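Local structure of oxidase/hydroxylase (Streptomyces hygroscopicus subsp. hygroscopicus, 4XCB) at residues 37-40 with 41-44; 112-116 with 117-121; 201-204 with 205-209. The protein binds a metal ion, 2-oxoglutarate and hygromycin B, and probably acts as a 2-oxoglutarate-dependent dioxygenase of the phytanoyl-CoA dioxygenase family. All coordinates share one frame; numbering follows the deposited sequence.

Contact 1. Residues 37-40 with 41-44; sequences SELE and RLDT
The guanidinium of Arg-41 lies over the backbone of Ser-37 and Glu-38: Ser-37 O and the CA of Glu-38 sit under one face, the CA 3.3 Å from its plane and displaced toward the rim. At the margin, NH2 reaches Ser-37 OG at 3.0 Å, with an N-H...O angle of 156° and the hydroxyl a little out of the plane. The carboxylate of Glu-38 stands steeply against this group, the two planes 74° apart, and its OE1 faces both terminal nitrogens in a salt bridge. The bond from NH2 to OE1 is weak, and the modelled 2.4 Å from NH1 to OE1 is shorter than a real bond should be, so the exact placement there is doubtful. A bend at chi3 (-85°) is what folds the arginine back. All this happens near the C-terminal end of helix 29-40, before the loop to strand 52-55. Arg-41 N bonds to Glu-38 O at 2.9 Å and Leu-42 N to Leu-39 O at 3.0 Å, each reaching three residues back. The guanidinium charge, over Ser-37 O, would probably be favourable beside the helix dipole. Glu-38 OE2 is taken by Ser-62 OG. Leu-42 packs its CG 3.4 Å from Glu-38 O, while its CD1 nears Leu-39 CD2 at 4.4 Å; Phe-65 and Tyr-55 touch both leucines.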
ATOM      1  N   SER A  37      21.332 -17.979  35.295  1.00 19.99           N
ATOM      2  CA  SER A  37      22.418 -17.755  36.246  1.00 20.47           C
ATOM      3  C   SER A  37      22.986 -16.356  36.129  1.00 21.09           C
ATOM      4  O   SER A  37      23.207 -15.681  37.134  1.00 21.22           O
ATOM      5  CB  SER A  37      23.544 -18.768  36.043  1.00 20.37           C
ATOM      6  OG  SER A  37      24.729 -18.333  36.708  1.00 24.91           O
ATOM      7  N   GLU A  38      23.230 -15.924  34.895  1.00 18.70           N
ATOM      8  CA  GLU A  38      23.798 -14.606  34.656  1.00 19.78           C
ATOM      9  C   GLU A  38      22.858 -13.499  35.151  1.00 20.25           C
ATOM     10  O   GLU A  38      23.295 -12.582  35.840  1.00 23.83           O
ATOM     11  CB  GLU A  38      24.121 -14.420  33.174  1.00 20.06           C
ATOM     12  CG  GLU A  38      24.863 -13.121  32.866  1.00 22.07           C
ATOM     13  CD  GLU A  38      26.368 -13.191  33.128  1.00 25.74           C
ATOM     14  OE1 GLU A  38      26.822 -14.065  33.889  1.00 28.72           O
ATOM     15  OE2 GLU A  38      27.104 -12.361  32.560  1.00 32.09           O
ATOM     16  N   LEU A  39      21.564 -13.601  34.842  1.00 19.78           N
ATOM     17  CA  LEU A  39      20.621 -12.577  35.292  1.00 16.40           C
ATOM     18  C   LEU A  39      20.605 -12.457  36.810  1.00 18.36           C
ATOM     19  O   LEU A  39      20.517 -11.359  37.353  1.00 20.54           O
ATOM     20  CB  LEU A  39      19.217 -12.871  34.782  1.00 16.05           C
ATOM     21  CG  LEU A  39      18.977 -12.660  33.288  1.00 15.40           C
ATOM     22  CD1 LEU A  39      17.626 -13.229  32.938  1.00 14.91           C
ATOM     23  CD2 LEU A  39      19.038 -11.189  32.905  1.00 16.38           C
ATOM     24  N   GLU A  40      20.709 -13.588  37.498  1.00 21.09           N
ATOM     25  CA  GLU A  40      20.720 -13.571  38.959  1.00 21.61           C
ATOM     26  C   GLU A  40      21.896 -12.774  39.510  1.00 25.68           C
ATOM     27  O   GLU A  40      21.824 -12.241  40.615  1.00 25.78           O
ATOM     28  CB  GLU A  40      20.748 -14.997  39.506  1.00 23.99           C
ATOM     29  CG  GLU A  40      19.512 -15.804  39.146  1.00 31.73           C
ATOM     30  CD  GLU A  40      19.456 -17.148  39.849  1.00 41.10           C
ATOM     31  OE1 GLU A  40      20.227 -17.351  40.813  1.00 45.65           O
ATOM     32  OE2 GLU A  40      18.640 -18.003  39.437  1.00 43.20           O
ATOM     33  N   ARG A  41      22.971 -12.690  38.729  1.00 22.24           N
ATOM     34  CA  ARG A  41      24.159 -11.941  39.115  1.00 24.87           C
ATOM     35  C   ARG A  41      24.184 -10.505  38.579  1.00 25.92           C
ATOM     36  O   ARG A  41      25.214  -9.836  38.636  1.00 30.51           O
ATOM     37  CB  ARG A  41      25.413 -12.682  38.641  1.00 25.28           C
ATOM     38  CG  ARG A  41      25.786 -13.881  39.498  1.00 27.70           C
ATOM     39  CD  ARG A  41      27.023 -14.591  38.961  1.00 23.30           C
ATOM     40  NE  ARG A  41      26.703 -15.552  37.911  1.00 25.14           N
ATOM     41  CZ  ARG A  41      26.927 -15.340  36.620  1.00 20.94           C
ATOM     42  NH1 ARG A  41      27.468 -14.199  36.217  1.00 24.53           N
ATOM     43  NH2 ARG A  41      26.611 -16.266  35.731  1.00 23.90           N
ATOM     44  N   LEU A  42      23.060 -10.032  38.049  1.00 21.97           N
ATOM     45  CA  LEU A  42      22.995  -8.668  37.533  1.00 25.30           C
ATOM     46  C   LEU A  42      21.963  -7.851  38.291  1.00 25.79           C
ATOM     47  O   LEU A  42      21.049  -8.402  38.901  1.00 24.38           O
ATOM     48  CB  LEU A  42      22.661  -8.666  36.042  1.00 22.75           C
ATOM     49  CG  LEU A  42      23.675  -9.313  35.100  1.00 23.84           C
ATOM     50  CD1 LEU A  42      23.048  -9.473  33.714  1.00 22.47           C
ATOM     51  CD2 LEU A  42      24.942  -8.500  35.025  1.00 24.94           C
ATOM     52  N   ASP A  43      22.113  -6.534  38.241  1.00 26.98           N
ATOM     53  CA  ASP A  43      21.213  -5.630  38.947  1.00 27.66           C
ATOM     54  C   ASP A  43      19.995  -5.277  38.109  1.00 25.98           C
ATOM     55  O   ASP A  43      20.075  -5.213  36.879  1.00 22.17           O
ATOM     56  CB  ASP A  43      21.942  -4.346  39.339  1.00 31.10           C
ATOM     57  CG  ASP A  43      23.033  -4.583  40.358  1.00 33.22           C
ATOM     58  OD1 ASP A  43      22.843  -5.469  41.223  1.00 40.09           O
ATOM     59  OD2 ASP A  43      24.070  -3.885  40.296  1.00 40.90           O
ATOM     60  N   THR A  44      18.878  -5.022  38.783  1.00 23.41           N
ATOM     61  CA  THR A  44      17.674  -4.550  38.105  1.00 23.39           C
ATOM     62  C   THR A  44      17.295  -3.142  38.522  1.00 26.04           C
ATOM     63  O   THR A  44      17.863  -2.574  39.459  1.00 22.46           O
ATOM     64  CB  THR A  44      16.452  -5.436  38.378  1.00 21.90           C
ATOM     65  OG1 THR A  44      16.315  -5.652  39.788  1.00 23.53           O
ATOM     66  CG2 THR A  44      16.571  -6.762  37.676  1.00 23.40           C
TER

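Contact 2. Residues 112-116 with 117-121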
ATOM      1  N   LEU A 112      -1.767   9.676  17.876  1.00 14.14           N
ATOM      2  CA  LEU A 112      -0.880  10.517  18.663  1.00 16.16           C
ATOM      3  C   LEU A 112      -1.266  11.958  18.388  1.00 16.85           C
ATOM      4  O   LEU A 112      -1.400  12.347  17.231  1.00 18.40           O
ATOM      5  CB  LEU A 112       0.587  10.259  18.309  1.00 14.39           C
ATOM      6  CG  LEU A 112       1.642  11.191  18.907  1.00 15.33           C
ATOM      7  CD1 LEU A 112       1.682  11.081  20.416  1.00 17.83           C
ATOM      8  CD2 LEU A 112       3.022  10.888  18.312  1.00 18.13           C
ATOM      9  N   ASP A 113      -1.487  12.725  19.453  1.00 18.44           N
ATOM     10  CA  ASP A 113      -1.810  14.136  19.324  1.00 19.17           C
ATOM     11  C   ASP A 113      -0.505  14.908  19.345  1.00 19.06           C
ATOM     12  O   ASP A 113       0.306  14.735  20.263  1.00 21.46           O
ATOM     13  CB  ASP A 113      -2.720  14.618  20.457  1.00 18.79           C
ATOM     14  CG  ASP A 113      -4.034  13.859  20.521  1.00 23.21           C
ATOM     15  OD1 ASP A 113      -4.539  13.434  19.460  1.00 27.76           O
ATOM     16  OD2 ASP A 113      -4.564  13.685  21.640  1.00 33.02           O
ATOM     17  N   LEU A 114      -0.302  15.750  18.335  1.00 20.93           N
ATOM     18  CA  LEU A 114       0.919  16.546  18.242  1.00 24.03           C
ATOM     19  C   LEU A 114       0.686  18.044  18.382  1.00 30.31           C
ATOM     20  O   LEU A 114       1.483  18.848  17.892  1.00 32.61           O
ATOM     21  CB  LEU A 114       1.623  16.280  16.915  1.00 19.83           C
ATOM     22  CG  LEU A 114       2.135  14.857  16.718  1.00 22.81           C
ATOM     23  CD1 LEU A 114       2.669  14.696  15.315  1.00 23.62           C
ATOM     24  CD2 LEU A 114       3.212  14.553  17.741  1.00 23.72           C
ATOM     25  N   GLY A 115      -0.397  18.426  19.047  1.00 25.06           N
ATOM     26  CA  GLY A 115      -0.637  19.833  19.313  1.00 30.54           C
ATOM     27  C   GLY A 115      -1.553  20.474  18.293  1.00 34.47           C
ATOM     28  O   GLY A 115      -2.697  20.816  18.598  1.00 40.45           O
ATOM     29  N   ASP A 116      -1.056  20.634  17.070  1.00 29.85           N
ATOM     30  CA  ASP A 116      -1.863  21.230  16.012  1.00 30.65           C
ATOM     31  C   ASP A 116      -2.460  20.176  15.081  1.00 31.92           C
ATOM     32  O   ASP A 116      -3.101  20.513  14.082  1.00 32.75           O
ATOM     33  CB  ASP A 116      -1.028  22.232  15.210  1.00 34.28           C
ATOM     34  CG  ASP A 116       0.057  21.566  14.379  1.00 35.77           C
ATOM     35  OD1 ASP A 116       0.533  20.467  14.755  1.00 34.81           O
ATOM     36  OD2 ASP A 116       0.437  22.154  13.343  1.00 35.54           O
ATOM     37  N   ARG A 117      -2.257  18.905  15.418  1.00 25.47           N
ATOM     38  CA  ARG A 117      -2.715  17.813  14.575  1.00 25.09           C
ATOM     39  C   ARG A 117      -2.650  16.475  15.291  1.00 21.92           C
ATOM     40  O   ARG A 117      -1.879  16.283  16.232  1.00 21.24           O
ATOM     41  CB  ARG A 117      -1.877  17.736  13.295  1.00 25.75           C
ATOM     42  CG  ARG A 117      -0.462  17.240  13.534  1.00 26.16           C
ATOM     43  CD  ARG A 117       0.428  17.471  12.328  1.00 24.61           C
ATOM     44  NE  ARG A 117       0.810  18.875  12.218  1.00 22.73           N
ATOM     45  CZ  ARG A 117       1.250  19.447  11.100  1.00 21.93           C
ATOM     46  NH1 ARG A 117       1.352  18.736   9.984  1.00 19.62           N
ATOM     47  NH2 ARG A 117       1.578  20.734  11.103  1.00 22.60           N
ATOM     48  N   GLN A 118      -3.458  15.547  14.811  1.00 18.58           N
ATOM     49  CA  GLN A 118      -3.419  14.171  15.272  1.00 17.10           C
ATOM     50  C   GLN A 118      -2.916  13.252  14.149  1.00 16.91           C
ATOM     51  O   GLN A 118      -3.383  13.338  13.015  1.00 18.77           O
ATOM     52  CB  GLN A 118      -4.813  13.768  15.732  1.00 20.44           C
ATOM     53  CG  GLN A 118      -4.945  12.381  16.233  1.00 20.73           C
ATOM     54  CD  GLN A 118      -6.357  12.102  16.692  1.00 27.48           C
ATOM     55  OE1 GLN A 118      -7.236  11.775  15.887  1.00 27.32           O
ATOM     56  NE2 GLN A 118      -6.592  12.254  17.992  1.00 26.25           N
ATOM     57  N   VAL A 119      -1.960  12.380  14.447  1.00 14.68           N
ATOM     58  CA  VAL A 119      -1.454  11.473  13.422  1.00 16.05           C
ATOM     59  C   VAL A 119      -1.776  10.030  13.783  1.00 18.12           C
ATOM     60  O   VAL A 119      -1.972   9.706  14.957  1.00 18.89           O
ATOM     61  CB  VAL A 119       0.073  11.652  13.210  1.00 10.92           C
ATOM     62  CG1 VAL A 119       0.370  13.057  12.731  1.00 15.07           C
ATOM     63  CG2 VAL A 119       0.851  11.370  14.504  1.00 14.14           C
ATOM     64  N   GLY A 120      -1.862   9.171  12.768  1.00 13.83           N
ATOM     65  CA  GLY A 120      -2.241   7.782  12.965  1.00 14.05           C
ATOM     66  C   GLY A 120      -1.283   6.753  12.398  1.00 14.56           C
ATOM     67  O   GLY A 120      -1.633   5.582  12.251  1.00 15.11           O
ATOM     68  N   ARG A 121      -0.088   7.202  12.043  1.00 15.29           N
ATOM     69  CA  ARG A 121       1.004   6.309  11.663  1.00 14.64           C
ATOM     70  C   ARG A 121       2.207   6.616  12.541  1.00 11.65           C
ATOM     71  O   ARG A 121       2.501   7.782  12.819  1.00 12.34           O
ATOM     72  CB  ARG A 121       1.376   6.476  10.190  1.00 13.16           C
ATOM     73  CG  ARG A 121       0.398   5.866   9.203  1.00 15.50           C
ATOM     74  CD  ARG A 121       0.720   4.388   9.015  1.00 20.14           C
ATOM     75  NE  ARG A 121      -0.254   3.653   8.212  1.00 21.09           N
ATOM     76  CZ  ARG A 121      -1.420   3.218   8.671  1.00 15.54           C
ATOM     77  NH1 ARG A 121      -1.763   3.474   9.925  1.00 22.30           N
ATOM     78  NH2 ARG A 121      -2.244   2.528   7.883  1.00 20.53           N
TER
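Arg-117 lies alongside its neighbour Asp-116 and grips it side-on with two nitrogens. NE gives an almost straight bond to Asp-116 OD1 (3.0 Å, 176°), the oxygen sitting in the guanidinium plane, while NH2 meets OD2 on its syn side at 2.9 Å. The planes are 48° apart, and NE meets OD1 from above the carboxylate plane. With CG between the backbone N and carbonyl carbon (chi1 71°), the arginine chain rises beside the aspartate instead of swinging away from it. The carbonyl O of Arg-117 accepts Leu-114 N at 2.7 Å and so closes the turn of a beta hairpin, in which Gly-115 has backbone angles that would jam any CB against the preceding carbonyl. Gln-118 comes next, in a non-hydrogen-bonded antiparallel pair with Asp-113; the two side chains lie side by side, pointing the same way, with carboxylate and amide nearly coplanar, and NE2 bonds to Asp-113 OD1 at 2.8 Å. Asp-113 has a second partner in Arg-171, through OD2. Val-119 then forms the hydrogen-bonded pair with Leu-112, its N 2.8 Å from Leu-112 O and its O 2.9 Å from Leu-112 N. Val-119 CG1 also touches Leu-114 CD1 at 3.8 Å. Arg-117 NH1 is left to reach Asp-80 and Asn-83 of the second subunit, and Gln-118 O receives Lys-133 of that subunit. The internal salt bridge thus probably presets the arginine for the subunit interface, its charge shared between Asp-116 and an acid of the other chain.

Contact 3. Residues 201-204 with 205-209. With NI (nickel (II) ion), chain E.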
ATOM      1  N   LEU A 201      10.174 -15.767  20.651  1.00 11.36           N
ATOM      2  CA  LEU A 201       9.058 -15.120  19.970  1.00 13.96           C
ATOM      3  C   LEU A 201       9.635 -13.935  19.179  1.00 10.76           C
ATOM      4  O   LEU A 201      10.157 -12.974  19.755  1.00 13.57           O
ATOM      5  CB  LEU A 201       7.969 -14.687  20.973  1.00 14.27           C
ATOM      6  CG  LEU A 201       6.554 -14.340  20.477  1.00 13.75           C
ATOM      7  CD1 LEU A 201       5.583 -14.338  21.648  1.00 14.44           C
ATOM      8  CD2 LEU A 201       6.521 -12.965  19.769  1.00 14.01           C
ATOM      9  N   LEU A 202       9.561 -14.050  17.854  1.00 12.13           N
ATOM     10  CA  LEU A 202       9.976 -12.999  16.926  1.00 11.04           C
ATOM     11  C   LEU A 202       8.760 -12.105  16.700  1.00 10.73           C
ATOM     12  O   LEU A 202       7.721 -12.596  16.278  1.00 12.28           O
ATOM     13  CB  LEU A 202      10.450 -13.610  15.611  1.00 12.96           C
ATOM     14  CG  LEU A 202      11.064 -12.719  14.532  1.00 11.08           C
ATOM     15  CD1 LEU A 202      12.456 -12.297  14.953  1.00 16.60           C
ATOM     16  CD2 LEU A 202      11.135 -13.456  13.210  1.00 20.61           C
ATOM     17  N   LEU A 203       8.900 -10.802  16.948  1.00 11.26           N
ATOM     18  CA  LEU A 203       7.733  -9.924  17.057  1.00 11.00           C
ATOM     19  C   LEU A 203       7.858  -8.665  16.199  1.00 10.98           C
ATOM     20  O   LEU A 203       8.810  -7.909  16.331  1.00 12.09           O
ATOM     21  CB  LEU A 203       7.537  -9.528  18.519  1.00 12.57           C
ATOM     22  CG  LEU A 203       6.438  -8.533  18.879  1.00 14.33           C
ATOM     23  CD1 LEU A 203       5.081  -9.112  18.502  1.00 11.37           C
ATOM     24  CD2 LEU A 203       6.490  -8.239  20.370  1.00 17.31           C
ATOM     25  N   ASN A 204       6.888  -8.449  15.323  1.00 11.00           N
ATOM     26  CA  ASN A 204       6.704  -7.168  14.637  1.00 11.50           C
ATOM     27  C   ASN A 204       6.136  -6.163  15.627  1.00 11.99           C
ATOM     28  O   ASN A 204       5.022  -6.350  16.113  1.00 11.83           O
ATOM     29  CB  ASN A 204       5.745  -7.349  13.450  1.00 10.97           C
ATOM     30  CG  ASN A 204       5.637  -6.101  12.573  1.00 10.42           C
ATOM     31  OD1 ASN A 204       5.937  -4.998  13.007  1.00 11.75           O
ATOM     32  ND2 ASN A 204       5.187  -6.284  11.327  1.00 11.66           N
ATOM     33  N   GLU A 205       6.860  -5.095  15.934  1.00 11.48           N
ATOM     34  CA  GLU A 205       6.401  -4.196  16.990  1.00 11.54           C
ATOM     35  C   GLU A 205       5.158  -3.408  16.576  1.00 12.52           C
ATOM     36  O   GLU A 205       4.549  -2.722  17.395  1.00 13.18           O
ATOM     37  CB  GLU A 205       7.533  -3.260  17.426  1.00 12.37           C
ATOM     38  CG  GLU A 205       8.497  -3.949  18.411  1.00 14.85           C
ATOM     39  CD  GLU A 205       7.834  -4.273  19.742  1.00 19.82           C
ATOM     40  OE1 GLU A 205       7.292  -3.354  20.388  1.00 25.47           O
ATOM     41  OE2 GLU A 205       7.850  -5.455  20.144  1.00 19.63           O
ATOM     42  N   ALA A 206       4.746  -3.557  15.327  1.00 11.62           N
ATOM     43  CA  ALA A 206       3.464  -2.997  14.891  1.00 11.79           C
ATOM     44  C   ALA A 206       2.274  -3.726  15.528  1.00 13.39           C
ATOM     45  O   ALA A 206       1.181  -3.157  15.616  1.00 11.40           O
ATOM     46  CB  ALA A 206       3.362  -3.040  13.376  1.00 12.89           C
ATOM     47  N   LEU A 207       2.488  -4.963  15.969  1.00  9.15           N
ATOM     48  CA  LEU A 207       1.409  -5.760  16.560  1.00 10.51           C
ATOM     49  C   LEU A 207       0.987  -5.160  17.891  1.00 10.72           C
ATOM     50  O   LEU A 207       1.819  -4.769  18.679  1.00 11.95           O
ATOM     51  CB  LEU A 207       1.869  -7.202  16.743  1.00  8.40           C
ATOM     52  CG  LEU A 207       0.797  -8.180  17.192  1.00  9.45           C
ATOM     53  CD1 LEU A 207      -0.198  -8.386  16.054  1.00 11.35           C
ATOM     54  CD2 LEU A 207       1.473  -9.479  17.538  1.00 11.80           C
ATOM     55  N   MET A 208      -0.318  -5.082  18.152  1.00 10.23           N
ATOM     56  CA  MET A 208      -0.782  -4.632  19.448  1.00 10.32           C
ATOM     57  C   MET A 208      -0.792  -5.821  20.374  1.00  9.85           C
ATOM     58  O   MET A 208      -1.479  -6.797  20.097  1.00 10.67           O
ATOM     59  CB  MET A 208      -2.183  -4.026  19.376  1.00 13.76           C
ATOM     60  CG  MET A 208      -2.666  -3.545  20.738  1.00 15.77           C
ATOM     61  SD  MET A 208      -4.316  -2.822  20.676  1.00 17.93           S
ATOM     62  CE  MET A 208      -3.983  -1.357  19.702  1.00 15.97           C
ATOM     63  N   HIS A 209      -0.009  -5.737  21.443  1.00 10.63           N
ATOM     64  CA  HIS A 209       0.253  -6.899  22.273  1.00 15.71           C
ATOM     65  C   HIS A 209       0.519  -6.504  23.721  1.00 12.24           C
ATOM     66  O   HIS A 209       0.690  -5.329  24.049  1.00 11.89           O
ATOM     67  CB  HIS A 209       1.453  -7.666  21.717  1.00 11.92           C
ATOM     68  CG  HIS A 209       2.724  -6.892  21.801  1.00 13.90           C
ATOM     69  ND1 HIS A 209       3.045  -5.887  20.913  1.00 12.10           N
ATOM     70  CD2 HIS A 209       3.725  -6.935  22.710  1.00 14.30           C
ATOM     71  CE1 HIS A 209       4.211  -5.362  21.259  1.00 15.32           C
ATOM     72  NE2 HIS A 209       4.638  -5.979  22.344  1.00 11.77           N
TER
HETATM   73 NI    NI E 301       5.932  -5.214  23.802  1.00 15.88          NI
HETATM   74  O   HOH W   1       7.649  -6.303  22.753  1.00 17.54           O
HETATM   75  O   HOH W   2       6.735  -3.672  22.786  1.00 16.74           O
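A chi1 of 176° carries CG of Leu-203 opposite its own amide nitrogen, and His-209, whose CG sits between its own backbone N and carbonyl carbon (chi1 66°), turns its ring to meet it. The leucine CD2 lies over one face of the imidazole, 3.8 Å from the ring centroid, a CH-pi contact; the same methyl is tightly packed on Glu-205 OE2. ND1 of His-209 donates in the ring plane to Leu-207 O at 2.8 Å, which fixes the ring's rotation and points NE2 at the nickel ion, 2.1 Å away. The chain here leaves strand 200-204 of the larger sheet of the double-stranded beta helix and enters strand 209-211 of the smaller one through a type I turn. Leu-207 N bonds to Asn-204 O at 2.9 Å, and Asn-204 OD1 accepts Ala-206 N at 3.0 Å from above the carbonyl plane, adding an Asx turn. With an alanine in place of Asn-204, Ala-206 N would probably lose its side-chain mate and the turn ahead of His-209 would be less firmly set. His-105 also binds the nickel, and 2-oxoglutarate touches His-209. Glu-205, part of the iron site in a structure of this protein, here addresses the metal through water: OE2 accepts from one nickel-bound water at 2.8 Å, and OE1 lies close to another. The hygromycin B variant rests against Glu-205, while Leu-203 CD1 packs crosswise on Leu-207 CD2 at 3.8 Å.

Overall arrangement
From the N terminus the three contacts follow in series; each is local (a helix end, a hairpin turn and a strand-to-strand turn), and none nests in or crosses another. Contact 1 comes first, near the end of helix 29-40 and in the loop before strand 52-55, at the outer margin of the six-stranded sheet. Contact 2 closes the small hairpin 112-119 on the far side of the chain's centre, about 40 Å from contact 1 between centres, facing the second subunit. Contact 3 lies last and near the middle, joining the six-stranded sheet to the four-stranded one beside the metal. Its nearest atoms are about 15 Å from contact 1 and about 9 Å from contact 2.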